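Local coordinates for protein separin (Saccharomyces cerevisiae, PDB 5U1T) that cleaves a cohesin subunit at the onset of anaphase as a caspase-like cysteine protease, securin keeping it inactive for most of the cell cycle, at residues A[602-607]-A[636-641]; A[467-472]-A[596-601]; A[1379-1384]-A[1564-1569]; A[1130-1135]-A[1357-1362]. All blocks are in the same frame, centred on the assembly; numbering follows the deposited sequence.

Overall arrangement
Contacts 1 and 2 lie in the helical part of the chain, their centres about 11 Å apart. Segment 596-601 of contact 2 runs straight into segment 602-607 of contact 1, and Ile600 of contact 2 packs on Tyr637 and Tyr638 of contact 1. Contacts 3 and 4 lie about 76 to 91 Å away, centre to centre, in the catalytic part. They meet at strands 1353-1362 and 1382-1385, where His1357 bonds to Ser1381 and Thr1383. Contact 4 is core: parallel-strand backbone bonds and apolar packing. Contact 1 is also largely buried, around a carboxylate. Contacts 2 and 3 are partly buried, with small hydroxyl side chains and weak bonds between segments.

Contact 1 (A[602-607]-A[636-641]); sequences SFEMDF and KYYSSI
This contact belongs to the helical domain: the start of helix 602-617 packs on the short helix 635-638 and the residues that follow it, with Glu604 and Met605 meeting Tyr638 and Ile641. The polar link is a hydrogen bond from Tyr638 OH to Glu604 OE1. The modelled separation of these two atoms is 2.5 Å, a length that should not be taken literally at this resolution. Glu604 CG is anti to the backbone N (chi1 -172°) and the chain stays extended beyond it. The two side chains cross at about a right angle. OE1 arrives at the edge of the Tyr638 ring, in its plane, while the carboxylate is turned 56° from the ring. The carboxylate is buried and has two more donors, Tyr585 OH on OE1 and Trp589 NE1 on OE2. Three bonds therefore grip it and would probably help to stabilise its negative charge. A phenylalanine in place of Tyr638 would remove the hydroxyl and would probably leave Glu604 OE1 with one donor fewer in a buried setting. Elsewhere on this helix, the Phe603 ring meets an aromatic ring on the chain of another protein. Met605 supplies the apolar part. Its methyl group CE is modelled near the Tyr638 ring, but the exact place of CE is doubtful. Ile641 CD1 lies 3.4 Å from Met605 O. The Met605 chain bends at chi2 (-63°), which sets SD 3.8 Å from Ile641 CD1 and 3.6 Å from Ser640 OG.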
loop_
_atom_site.group_PDB
_atom_site.type_symbol
_atom_site.label_atom_id
_atom_site.label_comp_id
_atom_site.label_asym_id
_atom_site.label_seq_id
_atom_site.Cartn_x
_atom_site.Cartn_y
_atom_site.Cartn_z
ATOM N N SER A 602 -19.111 8.680 15.465
ATOM C CA SER A 602 -18.312 7.670 14.850
ATOM C C SER A 602 -18.237 8.063 13.425
ATOM O O SER A 602 -17.323 7.719 12.729
ATOM C CB SER A 602 -18.948 6.312 15.006
ATOM O OG SER A 602 -20.006 6.151 14.106
ATOM N N PHE A 603 -19.226 8.801 12.991
ATOM C CA PHE A 603 -19.227 9.332 11.644
ATOM C C PHE A 603 -18.012 10.258 11.460
ATOM O O PHE A 603 -17.364 10.267 10.414
ATOM C CB PHE A 603 -20.535 10.066 11.400
ATOM C CG PHE A 603 -20.691 10.621 10.032
ATOM C CD1 PHE A 603 -20.886 9.785 8.944
ATOM C CD2 PHE A 603 -20.712 11.991 9.834
ATOM C CE1 PHE A 603 -21.089 10.299 7.687
ATOM C CE2 PHE A 603 -20.897 12.512 8.566
ATOM C CZ PHE A 603 -21.093 11.655 7.493
ATOM N N GLU A 604 -17.700 11.035 12.488
ATOM C CA GLU A 604 -16.577 11.942 12.384
ATOM C C GLU A 604 -15.234 11.217 12.596
ATOM O O GLU A 604 -14.282 11.472 11.863
ATOM C CB GLU A 604 -16.719 13.093 13.366
ATOM C CG GLU A 604 -15.674 14.140 13.140
ATOM C CD GLU A 604 -15.683 15.187 14.203
ATOM O OE1 GLU A 604 -14.608 15.733 14.490
ATOM O OE2 GLU A 604 -16.766 15.457 14.769
ATOM N N MET A 605 -15.183 10.322 13.585
ATOM C CA MET A 605 -14.045 9.428 13.814
ATOM C C MET A 605 -13.574 8.712 12.554
ATOM O O MET A 605 -12.390 8.715 12.228
ATOM C CB MET A 605 -14.389 8.368 14.863
ATOM C CG MET A 605 -14.672 8.919 16.242
ATOM S SD MET A 605 -13.178 9.714 16.847
ATOM C CE MET A 605 -13.552 11.471 16.616
ATOM N N ASP A 606 -14.512 8.075 11.871
ATOM C CA ASP A 606 -14.212 7.351 10.652
ATOM C C ASP A 606 -13.774 8.299 9.573
ATOM O O ASP A 606 -12.979 7.934 8.725
ATOM C CB ASP A 606 -15.420 6.565 10.163
ATOM C CG ASP A 606 -15.829 5.478 11.122
ATOM O OD1 ASP A 606 -15.084 5.221 12.109
ATOM O OD2 ASP A 606 -16.908 4.880 10.885
ATOM N N PHE A 607 -14.320 9.512 9.605
ATOM C CA PHE A 607 -13.992 10.527 8.613
ATOM C C PHE A 607 -12.520 10.930 8.709
ATOM O O PHE A 607 -11.796 10.953 7.705
ATOM C CB PHE A 607 -14.878 11.759 8.783
ATOM C CG PHE A 607 -14.341 12.979 8.102
ATOM C CD1 PHE A 607 -14.293 13.053 6.718
ATOM C CD2 PHE A 607 -13.872 14.055 8.846
ATOM C CE1 PHE A 607 -13.782 14.176 6.086
ATOM C CE2 PHE A 607 -13.366 15.183 8.218
ATOM C CZ PHE A 607 -13.323 15.239 6.832
ATOM N N LYS A 636 -8.987 15.961 24.537
ATOM C CA LYS A 636 -10.170 15.889 25.393
ATOM C C LYS A 636 -11.336 15.180 24.714
ATOM O O LYS A 636 -12.194 14.614 25.380
ATOM C CB LYS A 636 -10.607 17.301 25.819
ATOM C CG LYS A 636 -11.792 17.362 26.805
ATOM C CD LYS A 636 -12.120 18.807 27.207
ATOM C CE LYS A 636 -13.354 18.882 28.094
ATOM N NZ LYS A 636 -13.845 20.285 28.256
ATOM N N TYR A 637 -11.349 15.205 23.387
ATOM C CA TYR A 637 -12.460 14.681 22.613
ATOM C C TYR A 637 -12.041 13.611 21.632
ATOM O O TYR A 637 -12.859 12.790 21.201
ATOM C CB TYR A 637 -13.139 15.818 21.856
ATOM C CG TYR A 637 -13.749 16.845 22.778
ATOM C CD1 TYR A 637 -12.987 17.902 23.274
ATOM C CD2 TYR A 637 -15.081 16.748 23.175
ATOM C CE1 TYR A 637 -13.542 18.845 24.128
ATOM C CE2 TYR A 637 -15.638 17.680 24.028
ATOM C CZ TYR A 637 -14.864 18.729 24.505
ATOM O OH TYR A 637 -15.416 19.663 25.359
ATOM N N TYR A 638 -10.767 13.625 21.254
ATOM C CA TYR A 638 -10.345 12.791 20.146
ATOM C C TYR A 638 -9.348 11.752 20.587
ATOM O O TYR A 638 -8.599 11.220 19.769
ATOM C CB TYR A 638 -9.769 13.656 19.035
ATOM C CG TYR A 638 -10.810 14.516 18.355
ATOM C CD1 TYR A 638 -11.531 14.032 17.265
ATOM C CD2 TYR A 638 -11.085 15.808 18.809
ATOM C CE1 TYR A 638 -12.480 14.812 16.635
ATOM C CE2 TYR A 638 -12.045 16.596 18.186
ATOM C CZ TYR A 638 -12.741 16.087 17.102
ATOM O OH TYR A 638 -13.678 16.866 16.468
ATOM N N SER A 639 -9.359 11.447 21.879
ATOM C CA SER A 639 -8.352 10.565 22.452
ATOM C C SER A 639 -8.373 9.198 21.790
ATOM O O SER A 639 -7.327 8.557 21.665
ATOM C CB SER A 639 -8.551 10.410 23.961
ATOM O OG SER A 639 -9.320 9.251 24.258
ATOM N N SER A 640 -9.553 8.758 21.359
ATOM C CA SER A 640 -9.712 7.422 20.777
ATOM C C SER A 640 -9.030 7.317 19.420
ATOM O O SER A 640 -8.664 6.235 18.960
ATOM C CB SER A 640 -11.206 7.060 20.640
ATOM O OG SER A 640 -11.789 7.580 19.447
ATOM N N ILE A 641 -8.855 8.463 18.786
ATOM C CA ILE A 641 -8.374 8.508 17.421
ATOM C C ILE A 641 -6.888 8.883 17.365
ATOM O O ILE A 641 -6.235 8.679 16.351
ATOM C CB ILE A 641 -9.207 9.505 16.624
ATOM C CG1 ILE A 641 -9.466 9.004 15.233
ATOM C CG2 ILE A 641 -8.553 10.879 16.571
ATOM C CD1 ILE A 641 -10.191 10.036 14.455
#

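Contact 2 (A[467-472]-A[596-601]); sequences NDTLSF and KAERIS
Thr469 and Ser471 meet Glu598 and Arg599 where two helices begin: Thr469 is the N-cap of helix 470-485, and Ser601 holds the N-cap position of helix 602-617. The firmer hydrogen bonds lie within 467-472. One is a capping bond: Thr469 OG1 accepts from Phe472 N at 2.9 Å. Asn467 OD1 accepts from Thr469 N in an Asx turn. The same OD1 takes the Thr469 OG1 hydroxyl on a lone pair, at 2.7 Å. Two bonds hold the Asn467 carbonyl, and OG1 is fixed as both donor and acceptor. Between the segments the bonding is slight. Ser471 OG gives a weak hydrogen bond to Arg599 O, 3.3 Å long. Glu598 has CG anti to its backbone N (chi1 172°) and an extended chain, and it brings OE1 to the helix start. There OE1 bonds to Tyr556 OH, which also bonds to Leu470 N. The helix N-terminus would probably favour the negative charge of Glu598. The remaining contacts are van der Waals. Thr469 CB is 3.5 Å from Glu598 OE1, and its CG2 is 3.9 Å from Glu598 CD. Ser471 CB packs 3.8 Å from Ser601 N. Leu470 CD2 reaches Ser601 OG at 3.9 Å.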
loop_
_atom_site.group_PDB
_atom_site.type_symbol
_atom_site.label_atom_id
_atom_site.label_comp_id
_atom_site.label_asym_id
_atom_site.label_seq_id
_atom_site.Cartn_x
_atom_site.Cartn_y
_atom_site.Cartn_z
ATOM N N ASN A 467 -32.751 13.085 22.270
ATOM C CA ASN A 467 -31.325 13.306 22.220
ATOM C C ASN A 467 -30.956 14.128 20.989
ATOM O O ASN A 467 -31.332 13.795 19.870
ATOM C CB ASN A 467 -30.588 11.974 22.215
ATOM C CG ASN A 467 -29.098 12.140 22.361
ATOM O OD1 ASN A 467 -28.425 12.641 21.460
ATOM N ND2 ASN A 467 -28.569 11.708 23.499
ATOM N N ASP A 468 -30.217 15.208 21.187
ATOM C CA ASP A 468 -29.979 16.128 20.081
ATOM C C ASP A 468 -28.524 16.127 19.601
ATOM O O ASP A 468 -27.987 17.166 19.217
ATOM C CB ASP A 468 -30.393 17.544 20.485
ATOM C CG ASP A 468 -29.752 17.980 21.774
ATOM O OD1 ASP A 468 -28.794 17.295 22.207
ATOM O OD2 ASP A 468 -30.204 18.993 22.364
ATOM N N THR A 469 -27.904 14.953 19.626
ATOM C CA THR A 469 -26.539 14.799 19.136
ATOM C C THR A 469 -26.506 13.861 17.934
ATOM O O THR A 469 -27.223 12.876 17.905
ATOM C CB THR A 469 -25.600 14.245 20.232
ATOM O OG1 THR A 469 -25.901 12.859 20.467
ATOM C CG2 THR A 469 -25.758 15.036 21.518
ATOM N N LEU A 470 -25.684 14.181 16.942
ATOM C CA LEU A 470 -25.421 13.250 15.848
ATOM C C LEU A 470 -24.730 11.989 16.375
ATOM O O LEU A 470 -24.998 10.893 15.903
ATOM C CB LEU A 470 -24.566 13.913 14.772
ATOM C CG LEU A 470 -24.327 13.142 13.477
ATOM C CD1 LEU A 470 -25.581 13.110 12.643
ATOM C CD2 LEU A 470 -23.172 13.750 12.690
ATOM N N SER A 471 -23.851 12.145 17.362
ATOM C CA SER A 471 -23.137 11.000 17.916
ATOM C C SER A 471 -24.080 9.940 18.467
ATOM O O SER A 471 -23.886 8.759 18.198
ATOM C CB SER A 471 -22.143 11.433 19.005
ATOM O OG SER A 471 -22.658 12.459 19.845
ATOM N N PHE A 472 -25.118 10.336 19.171
ATOM C CA PHE A 472 -26.024 9.349 19.709
ATOM C C PHE A 472 -26.824 8.601 18.665
ATOM O O PHE A 472 -26.987 7.414 18.752
ATOM C CB PHE A 472 -26.978 9.948 20.729
ATOM C CG PHE A 472 -27.996 8.973 21.199
ATOM C CD1 PHE A 472 -27.681 8.053 22.152
ATOM C CD2 PHE A 472 -29.235 8.932 20.635
ATOM C CE1 PHE A 472 -28.592 7.120 22.558
ATOM C CE2 PHE A 472 -30.148 8.005 21.032
ATOM C CZ PHE A 472 -29.828 7.098 21.997
ATOM N N LYS A 596 -18.234 23.346 20.887
ATOM C CA LYS A 596 -19.266 22.357 20.587
ATOM C C LYS A 596 -19.584 21.458 21.793
ATOM O O LYS A 596 -20.690 20.910 21.874
ATOM C CB LYS A 596 -18.855 21.513 19.370
ATOM C CG LYS A 596 -19.044 22.224 18.032
ATOM C CD LYS A 596 -19.512 21.256 16.939
ATOM C CE LYS A 596 -20.906 20.634 17.248
ATOM N NZ LYS A 596 -22.050 21.550 16.962
ATOM N N ALA A 597 -18.621 21.336 22.717
ATOM C CA ALA A 597 -18.761 20.580 23.974
ATOM C C ALA A 597 -19.627 19.326 23.848
ATOM O O ALA A 597 -20.624 19.177 24.552
ATOM C CB ALA A 597 -19.324 21.488 25.074
ATOM N N GLU A 598 -19.247 18.431 22.946
ATOM C CA GLU A 598 -20.046 17.249 22.656
ATOM C C GLU A 598 -19.162 16.061 22.284
ATOM O O GLU A 598 -18.077 16.226 21.716
ATOM C CB GLU A 598 -21.029 17.552 21.527
ATOM C CG GLU A 598 -21.781 16.355 20.993
ATOM C CD GLU A 598 -22.671 16.734 19.836
ATOM O OE1 GLU A 598 -22.856 15.892 18.918
ATOM O OE2 GLU A 598 -23.189 17.881 19.861
ATOM N N ARG A 599 -19.637 14.875 22.643
ATOM C CA ARG A 599 -19.047 13.610 22.241
ATOM C C ARG A 599 -18.941 13.504 20.731
ATOM O O ARG A 599 -19.777 14.005 19.990
ATOM C CB ARG A 599 -19.879 12.458 22.786
ATOM C CG ARG A 599 -19.170 11.158 22.853
ATOM C CD ARG A 599 -19.959 10.167 23.685
ATOM N NE ARG A 599 -19.239 8.902 23.731
ATOM C CZ ARG A 599 -19.301 7.964 22.783
ATOM N NH1 ARG A 599 -18.572 6.848 22.910
ATOM N NH2 ARG A 599 -20.080 8.136 21.704
ATOM N N ILE A 600 -17.915 12.835 20.276
ATOM C CA ILE A 600 -17.636 12.863 18.883
ATOM C C ILE A 600 -18.308 11.684 18.269
ATOM O O ILE A 600 -18.274 10.606 18.796
ATOM C CB ILE A 600 -16.139 12.842 18.648
ATOM C CG1 ILE A 600 -15.558 14.086 19.253
ATOM C CG2 ILE A 600 -15.821 12.887 17.180
ATOM C CD1 ILE A 600 -16.021 15.316 18.541
ATOM N N SER A 601 -18.916 11.915 17.125
ATOM C CA SER A 601 -19.536 10.880 16.309
ATOM C C SER A 601 -18.588 9.841 15.790
ATOM O O SER A 601 -17.425 10.082 15.648
ATOM C CB SER A 601 -20.297 11.472 15.117
ATOM O OG SER A 601 -20.009 12.828 14.863
#

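Contact 3 (A[1379-1384]-A[1564-1569]); sequences DLSITR and VSYAVS
Leu1380 meets helix 1564-1571 through its backbone, with Leu1380 O loosely placed 4.3 Å from Ser1569 OG. That hydroxyl is bonded inside its own helix, to Tyr1566 O. Ser1381 comes next and carries much of the contact. Its CB lies over one face of the Tyr1566 ring, displaced toward the rim. This is a CH-pi contact, with CB 3.6 Å from the ring centroid of Tyr1566 and 17° off the ring normal. Ser1381 OG is anti to the backbone N (chi1 165°). It lies 3.2 Å from Ser1565 CB and bonds to His1357 ND1 on the neighbouring strand. The CA atoms of Ser1381 and Ser1565 are 5.0 Å apart, a close approach that two small residues permit. Here the chain enters strand 1382-1385 of the catalytic part. This strand runs parallel to strand 1353-1362, and Arg1384 makes backbone bonds to Ile1587 and Gly1589. Val1564 and Val1568 of the helix also touch Ile1587, so the helix packs on both strands 1382-1385 and 1585-1589. Ile1382 takes part mainly through its carbonyl, which accepts a weak hydrogen bond from Ser1565 OG, 3.4 Å from Ile1382 O. Thr1383 then turns its methyl group to the helix, CG2 lying 3.6 Å from Ser1565 OG. Its hydroxyl serves other partners: OG1 sits between the backbone N and the carbonyl carbon (chi1 49°) and bonds to Gly1589 O and His1357 NE2.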
loop_
_atom_site.group_PDB
_atom_site.type_symbol
_atom_site.label_atom_id
_atom_site.label_comp_id
_atom_site.label_asym_id
_atom_site.label_seq_id
_atom_site.Cartn_x
_atom_site.Cartn_y
_atom_site.Cartn_z
ATOM N N ASP A 1379 44.652 -11.970 -39.605
ATOM C CA ASP A 1379 45.422 -13.189 -39.821
ATOM C C ASP A 1379 45.823 -13.874 -38.512
ATOM O O ASP A 1379 46.581 -14.835 -38.524
ATOM C CB ASP A 1379 46.667 -12.883 -40.665
ATOM C CG ASP A 1379 46.317 -12.415 -42.080
ATOM O OD1 ASP A 1379 45.382 -12.987 -42.690
ATOM O OD2 ASP A 1379 46.972 -11.478 -42.586
ATOM N N LEU A 1380 45.303 -13.396 -37.388
ATOM C CA LEU A 1380 45.707 -13.919 -36.080
ATOM C C LEU A 1380 44.753 -14.989 -35.544
ATOM O O LEU A 1380 43.557 -14.949 -35.797
ATOM C CB LEU A 1380 45.815 -12.775 -35.050
ATOM C CG LEU A 1380 46.842 -11.634 -35.186
ATOM C CD1 LEU A 1380 47.215 -11.092 -33.817
ATOM C CD2 LEU A 1380 48.079 -12.054 -35.931
ATOM N N SER A 1381 45.280 -15.947 -34.795
ATOM C CA SER A 1381 44.414 -16.868 -34.076
ATOM C C SER A 1381 43.801 -16.179 -32.876
ATOM O O SER A 1381 44.499 -15.887 -31.906
ATOM C CB SER A 1381 45.181 -18.093 -33.607
ATOM O OG SER A 1381 44.429 -18.793 -32.625
ATOM N N ILE A 1382 42.495 -15.939 -32.924
ATOM C CA ILE A 1382 41.840 -15.169 -31.873
ATOM C C ILE A 1382 40.511 -15.768 -31.413
ATOM O O ILE A 1382 39.677 -16.159 -32.233
ATOM C CB ILE A 1382 41.572 -13.717 -32.346
ATOM C CG1 ILE A 1382 42.878 -12.999 -32.680
ATOM C CG2 ILE A 1382 40.773 -12.934 -31.316
ATOM C CD1 ILE A 1382 42.671 -11.637 -33.280
ATOM N N THR A 1383 40.319 -15.839 -30.099
ATOM C CA THR A 1383 38.980 -15.968 -29.533
ATOM C C THR A 1383 38.709 -14.766 -28.634
ATOM O O THR A 1383 39.629 -14.183 -28.075
ATOM C CB THR A 1383 38.796 -17.269 -28.725
ATOM O OG1 THR A 1383 39.880 -17.429 -27.799
ATOM C CG2 THR A 1383 38.750 -18.459 -29.642
ATOM N N ARG A 1384 37.434 -14.409 -28.511
ATOM C CA ARG A 1384 36.981 -13.403 -27.559
ATOM C C ARG A 1384 36.637 -13.991 -26.202
ATOM O O ARG A 1384 36.261 -15.152 -26.080
ATOM C CB ARG A 1384 35.763 -12.676 -28.095
ATOM C CG ARG A 1384 35.999 -11.955 -29.369
ATOM C CD ARG A 1384 34.925 -10.955 -29.551
ATOM N NE ARG A 1384 34.998 -10.304 -30.843
ATOM C CZ ARG A 1384 34.168 -9.347 -31.217
ATOM N NH1 ARG A 1384 33.225 -8.932 -30.384
ATOM N NH2 ARG A 1384 34.279 -8.801 -32.413
ATOM N N VAL A 1564 39.787 -23.927 -34.460
ATOM C CA VAL A 1564 38.581 -23.173 -34.803
ATOM C C VAL A 1564 38.959 -21.728 -35.128
ATOM O O VAL A 1564 38.296 -21.068 -35.924
ATOM C CB VAL A 1564 37.509 -23.215 -33.653
ATOM C CG1 VAL A 1564 37.842 -22.223 -32.533
ATOM C CG2 VAL A 1564 36.116 -22.936 -34.195
ATOM N N SER A 1565 40.047 -21.253 -34.533
ATOM C CA SER A 1565 40.489 -19.885 -34.734
ATOM C C SER A 1565 41.070 -19.661 -36.119
ATOM O O SER A 1565 40.520 -18.889 -36.911
ATOM C CB SER A 1565 41.517 -19.510 -33.674
ATOM O OG SER A 1565 40.892 -19.380 -32.414
ATOM N N TYR A 1566 42.189 -20.321 -36.404
ATOM C CA TYR A 1566 42.798 -20.228 -37.725
ATOM C C TYR A 1566 41.783 -20.621 -38.801
ATOM O O TYR A 1566 41.730 -19.996 -39.864
ATOM C CB TYR A 1566 44.057 -21.113 -37.835
ATOM C CG TYR A 1566 45.273 -20.651 -37.034
ATOM C CD1 TYR A 1566 45.953 -19.475 -37.355
ATOM C CD2 TYR A 1566 45.749 -21.403 -35.971
ATOM C CE1 TYR A 1566 47.069 -19.051 -36.612
ATOM C CE2 TYR A 1566 46.855 -20.992 -35.234
ATOM C CZ TYR A 1566 47.512 -19.822 -35.555
ATOM O OH TYR A 1566 48.604 -19.448 -34.807
ATOM N N ALA A 1567 40.965 -21.638 -38.516
ATOM C CA ALA A 1567 39.993 -22.135 -39.491
ATOM C C ALA A 1567 38.988 -21.062 -39.864
ATOM O O ALA A 1567 38.563 -20.981 -41.009
ATOM C CB ALA A 1567 39.271 -23.354 -38.965
ATOM N N VAL A 1568 38.607 -20.236 -38.901
ATOM C CA VAL A 1568 37.657 -19.179 -39.181
ATOM C C VAL A 1568 38.289 -18.066 -40.021
ATOM O O VAL A 1568 37.728 -17.663 -41.038
ATOM C CB VAL A 1568 37.075 -18.594 -37.878
ATOM C CG1 VAL A 1568 36.421 -17.247 -38.141
ATOM C CG2 VAL A 1568 36.071 -19.567 -37.273
ATOM N N SER A 1569 39.458 -17.578 -39.615
ATOM C CA SER A 1569 40.079 -16.458 -40.321
ATOM C C SER A 1569 40.520 -16.811 -41.744
ATOM O O SER A 1569 40.592 -15.944 -42.619
ATOM C CB SER A 1569 41.274 -15.925 -39.532
ATOM O OG SER A 1569 42.258 -16.926 -39.375
#

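Contact 4 (A[1130-1135]-A[1357-1362]); sequences LNINVI and HTFLVV
Phe1359 and Ile1132 form the apolar centre, on one face of a parallel strand pair in the mixed sheet of the catalytic part. Ile1132 CD1 comes to the edge of the Phe1359 ring, in its plane, 3.6 Å from Phe1359 CD2. Val1134 continues the row: its CG1 lies 3.8 Å from Phe1359 CB and 3.9 Å from Val1361 CG2. Leu1391 of helix 1388-1397 packs on Val1134 and Phe1359. An alanine in place of Ile1132 would lack CG1, CG2 and CD1, and would probably open a gap at the edge of the Phe1359 ring and beside His1357 CB. On the other face Ile1135 CB touches Leu1360 CD2 at 4.1 Å. The strand axes are 4.7 Å apart and 13° from parallel. Four backbone hydrogen bonds join them: Asn1133 N to His1357 O, Phe1359 N to Asn1133 O, Ile1135 N to Phe1359 O, and Val1361 N to Ile1135 O. The third is nearly straight, with an N-H...O angle of 168°. At the polar edge His1357 has CG anti to its backbone N (chi1 -176°), and its CD2 stands 3.5 Å above the plane of the Phe1359 ring, over its centre. With both ring nitrogens engaged by Ser1381 and Thr1383 of the next strand and a carbon over Phe1359, the imidazole is likely to be fixed in rotation.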
loop_
_atom_site.group_PDB
_atom_site.type_symbol
_atom_site.label_atom_id
_atom_site.label_comp_id
_atom_site.label_asym_id
_atom_site.label_seq_id
_atom_site.Cartn_x
_atom_site.Cartn_y
_atom_site.Cartn_z
ATOM N N LEU A 1130 51.639 -19.282 -19.973
ATOM C CA LEU A 1130 51.156 -19.461 -21.328
ATOM C C LEU A 1130 51.735 -18.401 -22.246
ATOM O O LEU A 1130 51.737 -17.207 -21.933
ATOM C CB LEU A 1130 49.636 -19.423 -21.369
ATOM C CG LEU A 1130 48.977 -20.602 -20.657
ATOM C CD1 LEU A 1130 47.452 -20.497 -20.738
ATOM C CD2 LEU A 1130 49.476 -21.927 -21.225
ATOM N N ASN A 1131 52.249 -18.864 -23.377
ATOM C CA ASN A 1131 52.785 -17.988 -24.407
ATOM C C ASN A 1131 51.635 -17.417 -25.243
ATOM O O ASN A 1131 51.437 -17.794 -26.401
ATOM C CB ASN A 1131 53.790 -18.754 -25.279
ATOM C CG ASN A 1131 54.411 -17.894 -26.368
ATOM O OD1 ASN A 1131 54.687 -16.700 -26.169
ATOM N ND2 ASN A 1131 54.635 -18.500 -27.537
ATOM N N ILE A 1132 50.862 -16.526 -24.628
ATOM C CA ILE A 1132 49.731 -15.879 -25.287
ATOM C C ILE A 1132 49.682 -14.405 -24.965
ATOM O O ILE A 1132 50.313 -13.944 -24.019
ATOM C CB ILE A 1132 48.379 -16.488 -24.870
ATOM C CG1 ILE A 1132 48.278 -16.590 -23.343
ATOM C CG2 ILE A 1132 48.170 -17.824 -25.536
ATOM C CD1 ILE A 1132 46.914 -17.002 -22.863
ATOM N N ASN A 1133 48.938 -13.668 -25.776
ATOM C CA ASN A 1133 48.559 -12.310 -25.429
ATOM C C ASN A 1133 47.115 -12.304 -24.953
ATOM O O ASN A 1133 46.264 -13.037 -25.481
ATOM C CB ASN A 1133 48.708 -11.357 -26.607
ATOM C CG ASN A 1133 50.144 -11.075 -26.955
ATOM O OD1 ASN A 1133 51.054 -11.327 -26.168
ATOM N ND2 ASN A 1133 50.355 -10.525 -28.142
ATOM N N VAL A 1134 46.855 -11.497 -23.932
ATOM C CA VAL A 1134 45.497 -11.247 -23.495
ATOM C C VAL A 1134 45.301 -9.745 -23.528
ATOM O O VAL A 1134 45.908 -9.009 -22.768
ATOM C CB VAL A 1134 45.225 -11.811 -22.106
ATOM C CG1 VAL A 1134 43.742 -12.008 -21.926
ATOM C CG2 VAL A 1134 45.937 -13.137 -21.932
ATOM N N ILE A 1135 44.474 -9.295 -24.452
ATOM C CA ILE A 1135 44.362 -7.883 -24.741
ATOM C C ILE A 1135 42.925 -7.416 -24.522
ATOM O O ILE A 1135 42.000 -7.928 -25.164
ATOM C CB ILE A 1135 44.802 -7.596 -26.171
ATOM C CG1 ILE A 1135 46.275 -7.968 -26.322
ATOM C CG2 ILE A 1135 44.569 -6.155 -26.526
ATOM C CD1 ILE A 1135 46.840 -7.790 -27.717
ATOM N N HIS A 1357 48.507 -17.721 -29.286
ATOM C CA HIS A 1357 47.095 -17.377 -29.412
ATOM C C HIS A 1357 46.829 -16.029 -28.768
ATOM O O HIS A 1357 47.548 -15.608 -27.874
ATOM C CB HIS A 1357 46.215 -18.466 -28.771
ATOM C CG HIS A 1357 44.743 -18.236 -28.934
ATOM N ND1 HIS A 1357 44.102 -18.336 -30.149
ATOM C CD2 HIS A 1357 43.788 -17.902 -28.033
ATOM C CE1 HIS A 1357 42.817 -18.072 -29.992
ATOM N NE2 HIS A 1357 42.600 -17.804 -28.717
ATOM N N THR A 1358 45.792 -15.359 -29.235
ATOM C CA THR A 1358 45.408 -14.075 -28.682
ATOM C C THR A 1358 44.008 -14.095 -28.133
ATOM O O THR A 1358 43.046 -14.313 -28.870
ATOM C CB THR A 1358 45.491 -12.981 -29.734
ATOM O OG1 THR A 1358 46.849 -12.873 -30.174
ATOM C CG2 THR A 1358 45.023 -11.659 -29.164
ATOM N N PHE A 1359 43.893 -13.862 -26.833
ATOM C CA PHE A 1359 42.592 -13.675 -26.208
ATOM C C PHE A 1359 42.243 -12.191 -26.182
ATOM O O PHE A 1359 42.987 -11.377 -25.630
ATOM C CB PHE A 1359 42.573 -14.271 -24.798
ATOM C CG PHE A 1359 42.592 -15.774 -24.778
ATOM C CD1 PHE A 1359 41.473 -16.500 -25.172
ATOM C CD2 PHE A 1359 43.718 -16.464 -24.363
ATOM C CE1 PHE A 1359 41.480 -17.868 -25.154
ATOM C CE2 PHE A 1359 43.735 -17.845 -24.350
ATOM C CZ PHE A 1359 42.620 -18.547 -24.749
ATOM N N LEU A 1360 41.135 -11.842 -26.827
ATOM C CA LEU A 1360 40.575 -10.496 -26.722
ATOM C C LEU A 1360 39.488 -10.432 -25.659
ATOM O O LEU A 1360 38.378 -10.940 -25.850
ATOM C CB LEU A 1360 39.988 -10.035 -28.051
ATOM C CG LEU A 1360 40.911 -9.796 -29.230
ATOM C CD1 LEU A 1360 40.077 -9.353 -30.412
ATOM C CD2 LEU A 1360 41.932 -8.758 -28.850
ATOM N N VAL A 1361 39.808 -9.825 -24.531
ATOM C CA VAL A 1361 38.781 -9.513 -23.556
ATOM C C VAL A 1361 37.990 -8.319 -24.066
ATOM O O VAL A 1361 38.451 -7.183 -23.969
ATOM C CB VAL A 1361 39.376 -9.205 -22.197
ATOM C CG1 VAL A 1361 38.275 -8.873 -21.195
ATOM C CG2 VAL A 1361 40.221 -10.364 -21.734
ATOM N N VAL A 1362 36.817 -8.582 -24.627
ATOM C CA VAL A 1362 36.028 -7.535 -25.264
ATOM C C VAL A 1362 34.860 -7.075 -24.380
ATOM O O VAL A 1362 33.975 -7.864 -24.030
ATOM C CB VAL A 1362 35.497 -8.008 -26.633
ATOM C CG1 VAL A 1362 34.688 -6.906 -27.304
ATOM C CG2 VAL A 1362 36.677 -8.440 -27.527
#